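Local coordinates for computational Design of Enzyme (Synthetic construct, PDB 3TP4), which is a computationally designed protein, apparently built on a glycoside hydrolase family 26 scaffold and probably meant to carry an activated serine in a catalytic triad, at residues Thr200-Tyr203 with Leu204-Lys208; Val134-Gly138 with Ser139-Glu143; Phe351-Phe354 with Ala355-Thr359. One frame throughout, in Å; residues are numbered along the deposited sequence.

Interaction 1 (Thr200-Tyr203 with Leu204-Lys208); sequences TVEY and LRDVK
Tyr203 lies along Lys208 and across Val207 at the C-terminal turn of helix 190-207, and its ring carries this local contact. With CG anti to the backbone N (chi1 -172°), the ring runs out from CB past both neighbours, which approach it from the same side. CB sits beside the amide of Leu204. CD1 and CE1 meet the CG1 methyl of Val207, Tyr203 CE1 at 3.5 Å. CD2 and CE2 follow the lysine chain, with Tyr203 CE2 3.6 Å from Lys208 CG, and CZ reaches CD. At the tip OH bonds to Asp149 of helix 141-157, the carboxylate that also pairs with Lys208 NZ.

Here the helix widens. Glu202 O accepts both Asp206 N at 2.7 Å and Val207 N at 3.1 Å, the second donor lying in the carbonyl plane, while Lys208 N gives its hydrogen to Tyr203 O at 2.8 Å. The Val207 and Lys208 bonds span five residues and mark a pi-type turn; the Asp206 bond spans the usual four.

On another flank Arg205 grips Asp206 side-on: Arg205 NH2 lies 3.0 Å from OD2 of Asp206, on its syn side, and NE takes OD1 from above the carboxylate plane. Val201 CG1 lies over one guanidinium face, toward its rim. Asp206 OD2 also forms a salt bridge with Arg396, and Glu202 OE2 is hydrogen-bonded to His376, both in the C-terminal beta domain. The two arginines probably offset the charge of Asp206, and Arg205 may ease that of nearby Glu202, so the helix end joins apolar packing to a charge network across two domains.

Interaction 2 (Val134-Gly138 with Ser139-Glu143); sequences VLPGG and SHHAE
His141 ND1 donates to Val134 O at 2.7 Å, in a nearly straight bond (173° at the hydrogen) that lies in the plane of the imidazole ring, although it meets the carbonyl from a tilt of 33°. This fixes the hydrogen on ND1 and gives the carbonyl of Val134 a side-chain donor. A chi1 of -172° sets the imidazole of His141 opposite the backbone N and brings it back over the loop, where Pro136 CA stands 3.7 Å from the ring centroid in a CH-pi contact almost on the ring normal.

The loop linking helix 130-134 to helix 141-157 is two consecutive beta turns: a type II turn closed by Gly138 N to Leu135 O at 2.9 Å, then a type I turn closed by His141 N to Gly138 O at 3.3 Å, the donor standing well above the carbonyl plane. Gly137 suits the positive phi of the first turn, and a CB on Gly138 would run into Leu135 O. A bridging water gives a hydrogen to Gly138 O and accepts one from Ala142 N, so an amide in the first turn of the new helix is satisfied. A leucine in place of His141 would probably leave Val134 O without its donor and the chain at Pro136 without its flat ring partner. Ser139 OG bonds to Asp125, and the His141 ring also meets Phe199 of helix 190-207.

Interaction 3 (Phe351-Phe354 with Ala355-Thr359); sequences FTLF and ASEVT
Phe354 and Glu357 are tied together where strand 352-353 runs into a single 3-10 turn at 355-357. The backbone stays extended through Phe354 and then bends sharply at Ala355; Glu357 N returns to Phe354 O at 2.8 Å, its donor 42° above the carbonyl plane, and Val358 N follows to Ala355 O at 3.1 Å.

The side chain of Glu357 folds back against the strand. Its CG lies anti to the carbonyl carbon (chi1 -70°) and the chain extends from there, which carries OE1 to Phe354 N at 2.8 Å with 164° at the hydrogen. The amide thus meets the oxygen almost in line with its C-O bond. Backbone and carboxylate bonds therefore join the same two residues in both directions. A water lies within bonding distance of both OE1 and Thr352 O, while Leu353 CD2 lies against Glu357 CB at 3.9 Å. The Phe354 ring turns away to meet Phe34 of strand 32-37, and Val358 packs on Leu33 of that strand.

Strand 352-353 pairs in parallel with 32-37, so this turn, with the Glu357 carboxylate bonded to the amide of Phe354, is a strand-to-loop exit from the parallel sheet of a TIM-barrel scaffold.

Overall arrangement
All three contacts are local. In interaction 1 Thr200, Val201, Glu202 and Leu204 are buried and Val207 and Lys208 exposed; interactions 2 and 3 lie farther from the chain's centre (about 21 and 22 Å against 15 Å), with three buried residues each. Interactions 1 and 2, centres about 15 Å apart, both join helices 141-157 and 190-207, since Tyr203 rests on the former while Leu135 and His141 reach the latter. Interaction 3, its centre about 42 Å from that of interaction 2 across the chain's centre, belongs to a strand exit instead. Their chemistry follows: a pi-type turn with salt bridges extending to the C-terminal beta domain, an imidazole spanning two beta turns, and a carboxylate bonded to a main-chain amide.

Interaction 1 (Thr200-Tyr203 with Leu204-Lys208)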
ATOM      1  N   THR A 200      -3.683   5.675   9.658  1.00 26.86           N
ATOM      2  CA  THR A 200      -2.358   5.100   9.479  1.00 27.65           C
ATOM      3  C   THR A 200      -1.404   6.138   8.882  1.00 30.43           C
ATOM      4  O   THR A 200      -0.252   6.294   9.337  1.00 22.44           O
ATOM      5  CB  THR A 200      -2.412   3.858   8.569  1.00 29.15           C
ATOM      6  OG1 THR A 200      -3.116   2.803   9.239  1.00 25.03           O
ATOM      7  CG2 THR A 200      -1.008   3.376   8.212  1.00 28.79           C
ATOM      8  N   VAL A 201      -1.882   6.837   7.857  1.00 20.53           N
ATOM      9  CA  VAL A 201      -1.059   7.831   7.178  1.00 22.41           C
ATOM     10  C   VAL A 201      -0.762   8.997   8.113  1.00 23.87           C
ATOM     11  O   VAL A 201       0.367   9.469   8.206  1.00 23.39           O
ATOM     12  CB  VAL A 201      -1.741   8.378   5.919  1.00 25.58           C
ATOM     13  CG1 VAL A 201      -1.009   9.619   5.442  1.00 29.29           C
ATOM     14  CG2 VAL A 201      -1.762   7.324   4.805  1.00 26.63           C
ATOM     15  N   GLU A 202      -1.789   9.451   8.816  1.00 25.25           N
ATOM     16  CA  GLU A 202      -1.658  10.600   9.703  1.00 25.42           C
ATOM     17  C   GLU A 202      -0.771  10.280  10.914  1.00 27.77           C
ATOM     18  O   GLU A 202       0.097  11.072  11.288  1.00 27.34           O
ATOM     19  CB  GLU A 202      -3.054  11.089  10.119  1.00 21.16           C
ATOM     20  CG  GLU A 202      -3.772  11.784   8.957  1.00 21.43           C
ATOM     21  CD  GLU A 202      -5.284  11.786   9.070  1.00 29.67           C
ATOM     22  OE1 GLU A 202      -5.830  11.164  10.013  1.00 27.00           O
ATOM     23  OE2 GLU A 202      -5.927  12.424   8.202  1.00 25.94           O
ATOM     24  N   TYR A 203      -0.965   9.111  11.511  1.00 24.30           N
ATOM     25  CA  TYR A 203      -0.115   8.712  12.633  1.00 26.10           C
ATOM     26  C   TYR A 203       1.356   8.659  12.204  1.00 29.33           C
ATOM     27  O   TYR A 203       2.212   9.278  12.833  1.00 29.36           O
ATOM     28  CB  TYR A 203      -0.554   7.375  13.244  1.00 20.62           C
ATOM     29  CG  TYR A 203       0.194   7.050  14.526  1.00 31.47           C
ATOM     30  CD1 TYR A 203      -0.144   7.672  15.717  1.00 33.82           C
ATOM     31  CD2 TYR A 203       1.254   6.146  14.537  1.00 30.34           C
ATOM     32  CE1 TYR A 203       0.532   7.396  16.897  1.00 30.63           C
ATOM     33  CE2 TYR A 203       1.943   5.854  15.714  1.00 34.89           C
ATOM     34  CZ  TYR A 203       1.571   6.497  16.896  1.00 36.59           C
ATOM     35  OH  TYR A 203       2.222   6.245  18.083  1.00 33.33           O
ATOM     36  N   LEU A 204       1.646   7.954  11.115  1.00 29.20           N
ATOM     37  CA  LEU A 204       3.029   7.850  10.643  1.00 28.86           C
ATOM     38  C   LEU A 204       3.613   9.205  10.236  1.00 28.98           C
ATOM     39  O   LEU A 204       4.713   9.563  10.653  1.00 26.70           O
ATOM     40  CB  LEU A 204       3.140   6.857   9.478  1.00 28.31           C
ATOM     41  CG  LEU A 204       2.951   5.371   9.826  1.00 28.75           C
ATOM     42  CD1 LEU A 204       2.791   4.545   8.574  1.00 22.72           C
ATOM     43  CD2 LEU A 204       4.099   4.807  10.696  1.00 28.20           C
ATOM     44  N   ARG A 205       2.885   9.950   9.409  1.00 25.35           N
ATOM     45  CA  ARG A 205       3.409  11.202   8.863  1.00 25.98           C
ATOM     46  C   ARG A 205       3.367  12.334   9.890  1.00 35.37           C
ATOM     47  O   ARG A 205       4.379  12.976  10.169  1.00 35.53           O
ATOM     48  CB  ARG A 205       2.630  11.617   7.612  1.00 25.28           C
ATOM     49  CG  ARG A 205       3.012  12.994   7.040  1.00 28.54           C
ATOM     50  CD  ARG A 205       1.993  13.480   5.992  1.00 32.00           C
ATOM     51  NE  ARG A 205       0.665  13.687   6.591  1.00 26.02           N
ATOM     52  CZ  ARG A 205      -0.491  13.670   5.922  1.00 30.46           C
ATOM     53  NH1 ARG A 205      -0.522  13.473   4.608  1.00 26.40           N
ATOM     54  NH2 ARG A 205      -1.635  13.855   6.575  1.00 26.14           N
ATOM     55  N   ASP A 206       2.193  12.576  10.456  1.00 28.96           N
ATOM     56  CA  ASP A 206       1.999  13.776  11.266  1.00 32.47           C
ATOM     57  C   ASP A 206       2.405  13.550  12.708  1.00 31.21           C
ATOM     58  O   ASP A 206       2.913  14.456  13.365  1.00 36.75           O
ATOM     59  CB  ASP A 206       0.540  14.224  11.224  1.00 27.98           C
ATOM     60  CG  ASP A 206       0.058  14.519   9.818  1.00 32.08           C
ATOM     61  OD1 ASP A 206       0.837  15.069   9.018  1.00 31.12           O
ATOM     62  OD2 ASP A 206      -1.106  14.204   9.511  1.00 33.56           O
ATOM     63  N   VAL A 207       2.139  12.358  13.215  1.00 29.50           N
ATOM     64  CA  VAL A 207       2.457  12.059  14.600  1.00 32.79           C
ATOM     65  C   VAL A 207       3.907  11.587  14.771  1.00 37.89           C
ATOM     66  O   VAL A 207       4.598  12.042  15.671  1.00 35.76           O
ATOM     67  CB  VAL A 207       1.475  11.042  15.223  1.00 39.61           C
ATOM     68  CG1 VAL A 207       1.949  10.638  16.615  1.00 45.45           C
ATOM     69  CG2 VAL A 207       0.042  11.632  15.291  1.00 27.82           C
ATOM     70  N   LYS A 208       4.376  10.689  13.905  1.00 33.27           N
ATOM     71  CA  LYS A 208       5.731  10.146  14.064  1.00 32.12           C
ATOM     72  C   LYS A 208       6.799  10.870  13.237  1.00 34.78           C
ATOM     73  O   LYS A 208       7.992  10.728  13.496  1.00 31.26           O
ATOM     74  CB  LYS A 208       5.750   8.646  13.749  1.00 33.89           C
ATOM     75  CG  LYS A 208       4.757   7.837  14.565  1.00 35.49           C
ATOM     76  CD  LYS A 208       5.047   7.918  16.064  1.00 39.76           C
ATOM     77  CE  LYS A 208       6.374   7.245  16.405  1.00 41.77           C
ATOM     78  NZ  LYS A 208       6.497   6.996  17.870  1.00 47.78           N
TER

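Interaction 2 (Val134-Gly138 with Ser139-Glu143)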
ATOM      1  N   VAL A 134      -9.726  -1.776  15.780  1.00 31.88           N
ATOM      2  CA  VAL A 134      -8.441  -1.080  15.730  1.00 30.76           C
ATOM      3  C   VAL A 134      -8.590   0.431  15.513  1.00 30.06           C
ATOM      4  O   VAL A 134      -7.621   1.175  15.657  1.00 29.65           O
ATOM      5  CB  VAL A 134      -7.489  -1.677  14.652  1.00 31.75           C
ATOM      6  CG1 VAL A 134      -7.178  -3.139  14.954  1.00 33.70           C
ATOM      7  CG2 VAL A 134      -8.083  -1.525  13.253  1.00 30.45           C
ATOM      8  N   LEU A 135      -9.795   0.880  15.171  1.00 29.18           N
ATOM      9  CA  LEU A 135     -10.045   2.315  14.985  1.00 27.57           C
ATOM     10  C   LEU A 135      -9.954   3.047  16.323  1.00 31.95           C
ATOM     11  O   LEU A 135      -9.995   2.417  17.382  1.00 34.21           O
ATOM     12  CB  LEU A 135     -11.408   2.563  14.327  1.00 25.97           C
ATOM     13  CG  LEU A 135     -11.488   2.062  12.882  1.00 34.29           C
ATOM     14  CD1 LEU A 135     -12.868   2.294  12.313  1.00 29.69           C
ATOM     15  CD2 LEU A 135     -10.427   2.743  12.021  1.00 34.86           C
ATOM     16  N   PRO A 136      -9.819   4.384  16.281  1.00 34.36           N
ATOM     17  CA  PRO A 136      -9.759   5.188  17.509  1.00 36.28           C
ATOM     18  C   PRO A 136     -10.955   4.902  18.418  1.00 39.70           C
ATOM     19  O   PRO A 136     -12.093   4.903  17.950  1.00 48.44           O
ATOM     20  CB  PRO A 136      -9.823   6.621  16.975  1.00 37.98           C
ATOM     21  CG  PRO A 136      -9.187   6.527  15.632  1.00 36.01           C
ATOM     22  CD  PRO A 136      -9.650   5.211  15.075  1.00 33.72           C
ATOM     23  N   GLY A 137     -10.691   4.655  19.696  1.00 42.77           N
ATOM     24  CA  GLY A 137     -11.736   4.320  20.643  1.00 48.60           C
ATOM     25  C   GLY A 137     -11.882   2.821  20.818  1.00 51.80           C
ATOM     26  O   GLY A 137     -12.494   2.351  21.774  1.00 52.84           O
ATOM     27  N   GLY A 138     -11.296   2.066  19.895  1.00 48.50           N
ATOM     28  CA  GLY A 138     -11.487   0.632  19.854  1.00 44.51           C
ATOM     29  C   GLY A 138     -10.725  -0.156  20.895  1.00 49.79           C
ATOM     30  O   GLY A 138      -9.737   0.315  21.465  1.00 46.49           O
ATOM     31  N   SER A 139     -11.190  -1.379  21.122  1.00 56.29           N
ATOM     32  CA  SER A 139     -10.599  -2.276  22.107  1.00 60.18           C
ATOM     33  C   SER A 139      -9.154  -2.618  21.773  1.00 58.66           C
ATOM     34  O   SER A 139      -8.367  -2.937  22.663  1.00 58.46           O
ATOM     35  CB  SER A 139     -11.415  -3.565  22.203  1.00 65.00           C
ATOM     36  OG  SER A 139     -11.341  -4.296  20.989  1.00 70.16           O
ATOM     37  N   HIS A 140      -8.805  -2.564  20.491  1.00 50.85           N
ATOM     38  CA  HIS A 140      -7.442  -2.888  20.088  1.00 45.63           C
ATOM     39  C   HIS A 140      -6.694  -1.724  19.422  1.00 34.12           C
ATOM     40  O   HIS A 140      -5.670  -1.936  18.786  1.00 36.24           O
ATOM     41  CB  HIS A 140      -7.418  -4.136  19.191  1.00 52.99           C
ATOM     42  CG  HIS A 140      -7.600  -5.425  19.936  1.00 59.57           C
ATOM     43  ND1 HIS A 140      -6.553  -6.280  20.216  1.00 60.73           N
ATOM     44  CD2 HIS A 140      -8.707  -6.005  20.460  1.00 55.04           C
ATOM     45  CE1 HIS A 140      -7.007  -7.328  20.880  1.00 56.95           C
ATOM     46  NE2 HIS A 140      -8.310  -7.186  21.041  1.00 55.14           N
ATOM     47  N   HIS A 141      -7.188  -0.497  19.571  1.00 33.00           N
ATOM     48  CA  HIS A 141      -6.499   0.647  18.962  1.00 29.89           C
ATOM     49  C   HIS A 141      -5.017   0.707  19.383  1.00 34.43           C
ATOM     50  O   HIS A 141      -4.133   0.964  18.557  1.00 33.08           O
ATOM     51  CB  HIS A 141      -7.207   1.959  19.294  1.00 35.54           C
ATOM     52  CG  HIS A 141      -6.660   3.140  18.556  1.00 35.99           C
ATOM     53  ND1 HIS A 141      -6.633   3.210  17.178  1.00 33.04           N
ATOM     54  CD2 HIS A 141      -6.120   4.299  19.002  1.00 37.24           C
ATOM     55  CE1 HIS A 141      -6.094   4.359  16.809  1.00 30.51           C
ATOM     56  NE2 HIS A 141      -5.774   5.039  17.895  1.00 33.87           N
ATOM     57  N   ALA A 142      -4.740   0.448  20.658  1.00 36.22           N
ATOM     58  CA  ALA A 142      -3.361   0.506  21.158  1.00 39.12           C
ATOM     59  C   ALA A 142      -2.432  -0.482  20.449  1.00 34.55           C
ATOM     60  O   ALA A 142      -1.276  -0.159  20.163  1.00 35.22           O
ATOM     61  CB  ALA A 142      -3.320   0.298  22.679  1.00 35.80           C
ATOM     62  N   GLU A 143      -2.926  -1.682  20.166  1.00 33.37           N
ATOM     63  CA  GLU A 143      -2.142  -2.652  19.400  1.00 38.51           C
ATOM     64  C   GLU A 143      -1.767  -2.062  18.038  1.00 31.80           C
ATOM     65  O   GLU A 143      -0.615  -2.155  17.597  1.00 38.34           O
ATOM     66  CB  GLU A 143      -2.913  -3.963  19.200  1.00 40.09           C
ATOM     67  CG  GLU A 143      -4.044  -4.185  20.186  1.00 62.27           C
ATOM     68  CD  GLU A 143      -3.554  -4.612  21.548  1.00 70.65           C
ATOM     69  OE1 GLU A 143      -4.400  -4.880  22.427  1.00 71.74           O
ATOM     70  OE2 GLU A 143      -2.322  -4.685  21.734  1.00 75.37           O
TER
HETATM   71  O   HOH W   1      -6.777   0.104  22.858  1.00 43.58           O

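Interaction 3 (Phe351-Phe354 with Ala355-Thr359)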
ATOM      1  N   PHE A 351      11.217  -4.259 -22.424  1.00 25.15           N
ATOM      2  CA  PHE A 351      10.230  -3.484 -21.696  1.00 23.52           C
ATOM      3  C   PHE A 351      10.308  -3.707 -20.175  1.00 26.67           C
ATOM      4  O   PHE A 351       9.955  -2.823 -19.406  1.00 27.92           O
ATOM      5  CB  PHE A 351       8.809  -3.710 -22.256  1.00 22.51           C
ATOM      6  CG  PHE A 351       7.790  -2.727 -21.729  1.00 29.61           C
ATOM      7  CD1 PHE A 351       7.767  -1.420 -22.189  1.00 32.42           C
ATOM      8  CD2 PHE A 351       6.860  -3.108 -20.775  1.00 27.62           C
ATOM      9  CE1 PHE A 351       6.841  -0.512 -21.704  1.00 33.31           C
ATOM     10  CE2 PHE A 351       5.941  -2.205 -20.279  1.00 28.91           C
ATOM     11  CZ  PHE A 351       5.926  -0.905 -20.747  1.00 31.73           C
ATOM     12  N   THR A 352      10.801  -4.865 -19.736  1.00 25.73           N
ATOM     13  CA  THR A 352      10.921  -5.127 -18.295  1.00 24.18           C
ATOM     14  C   THR A 352      12.235  -4.622 -17.721  1.00 27.35           C
ATOM     15  O   THR A 352      13.298  -4.922 -18.258  1.00 29.14           O
ATOM     16  CB  THR A 352      10.792  -6.634 -17.963  1.00 22.20           C
ATOM     17  OG1 THR A 352      11.761  -7.374 -18.725  1.00 25.07           O
ATOM     18  CG2 THR A 352       9.368  -7.129 -18.290  1.00 20.50           C
ATOM     19  N   LEU A 353      12.164  -3.874 -16.620  1.00 23.17           N
ATOM     20  CA  LEU A 353      13.369  -3.293 -16.040  1.00 27.45           C
ATOM     21  C   LEU A 353      13.800  -4.033 -14.791  1.00 28.70           C
ATOM     22  O   LEU A 353      12.985  -4.365 -13.929  1.00 23.23           O
ATOM     23  CB  LEU A 353      13.186  -1.806 -15.731  1.00 26.90           C
ATOM     24  CG  LEU A 353      12.851  -0.935 -16.950  1.00 32.61           C
ATOM     25  CD1 LEU A 353      12.583   0.509 -16.546  1.00 34.19           C
ATOM     26  CD2 LEU A 353      13.968  -1.002 -17.968  1.00 36.79           C
ATOM     27  N   PHE A 354      15.098  -4.293 -14.712  1.00 24.72           N
ATOM     28  CA  PHE A 354      15.682  -4.927 -13.544  1.00 28.83           C
ATOM     29  C   PHE A 354      16.649  -3.948 -12.870  1.00 27.56           C
ATOM     30  O   PHE A 354      16.832  -2.827 -13.352  1.00 28.93           O
ATOM     31  CB  PHE A 354      16.335  -6.247 -13.957  1.00 26.46           C
ATOM     32  CG  PHE A 354      15.334  -7.331 -14.252  1.00 27.63           C
ATOM     33  CD1 PHE A 354      14.438  -7.199 -15.313  1.00 24.91           C
ATOM     34  CD2 PHE A 354      15.263  -8.463 -13.454  1.00 23.32           C
ATOM     35  CE1 PHE A 354      13.500  -8.177 -15.582  1.00 26.20           C
ATOM     36  CE2 PHE A 354      14.326  -9.447 -13.709  1.00 24.67           C
ATOM     37  CZ  PHE A 354      13.435  -9.305 -14.775  1.00 27.67           C
ATOM     38  N   ALA A 355      17.248  -4.365 -11.759  1.00 27.05           N
ATOM     39  CA  ALA A 355      18.074  -3.486 -10.929  1.00 29.42           C
ATOM     40  C   ALA A 355      19.097  -2.645 -11.686  1.00 36.89           C
ATOM     41  O   ALA A 355      19.193  -1.433 -11.461  1.00 29.81           O
ATOM     42  CB  ALA A 355      18.772  -4.283  -9.850  1.00 32.16           C
ATOM     43  N   SER A 356      19.885  -3.279 -12.551  1.00 32.60           N
ATOM     44  CA  SER A 356      20.926  -2.534 -13.251  1.00 33.90           C
ATOM     45  C   SER A 356      20.344  -1.544 -14.264  1.00 37.91           C
ATOM     46  O   SER A 356      21.062  -0.711 -14.804  1.00 40.97           O
ATOM     47  CB  SER A 356      21.931  -3.476 -13.927  1.00 37.18           C
ATOM     48  OG  SER A 356      21.313  -4.196 -14.974  1.00 44.50           O
ATOM     49  N   GLU A 357      19.044  -1.619 -14.520  1.00 31.29           N
ATOM     50  CA  GLU A 357      18.434  -0.662 -15.435  1.00 27.16           C
ATOM     51  C   GLU A 357      17.746   0.505 -14.727  1.00 30.93           C
ATOM     52  O   GLU A 357      17.175   1.376 -15.375  1.00 31.50           O
ATOM     53  CB  GLU A 357      17.469  -1.362 -16.396  1.00 31.70           C
ATOM     54  CG  GLU A 357      18.194  -2.254 -17.410  1.00 42.05           C
ATOM     55  CD  GLU A 357      17.358  -3.429 -17.853  1.00 44.42           C
ATOM     56  OE1 GLU A 357      16.730  -4.074 -16.989  1.00 32.93           O
ATOM     57  OE2 GLU A 357      17.315  -3.696 -19.072  1.00 56.36           O
ATOM     58  N   VAL A 358      17.791   0.520 -13.400  1.00 29.55           N
ATOM     59  CA  VAL A 358      17.187   1.623 -12.653  1.00 31.24           C
ATOM     60  C   VAL A 358      18.195   2.750 -12.527  1.00 33.23           C
ATOM     61  O   VAL A 358      19.248   2.576 -11.919  1.00 31.84           O
ATOM     62  CB  VAL A 358      16.763   1.193 -11.246  1.00 27.81           C
ATOM     63  CG1 VAL A 358      16.332   2.422 -10.412  1.00 26.40           C
ATOM     64  CG2 VAL A 358      15.646   0.162 -11.329  1.00 25.43           C
ATOM     65  N   THR A 359      17.873   3.901 -13.104  1.00 28.59           N
ATOM     66  CA  THR A 359      18.778   5.038 -13.070  1.00 33.93           C
ATOM     67  C   THR A 359      17.997   6.345 -12.897  1.00 35.42           C
ATOM     68  O   THR A 359      16.884   6.492 -13.412  1.00 35.51           O
ATOM     69  CB  THR A 359      19.665   5.080 -14.342  1.00 41.52           C
ATOM     70  OG1 THR A 359      20.527   6.222 -14.305  1.00 44.89           O
ATOM     71  CG2 THR A 359      18.804   5.155 -15.589  1.00 45.71           C
TER
HETATM   72  O   HOH W   2      16.080  -6.315 -18.549  1.00 33.47           O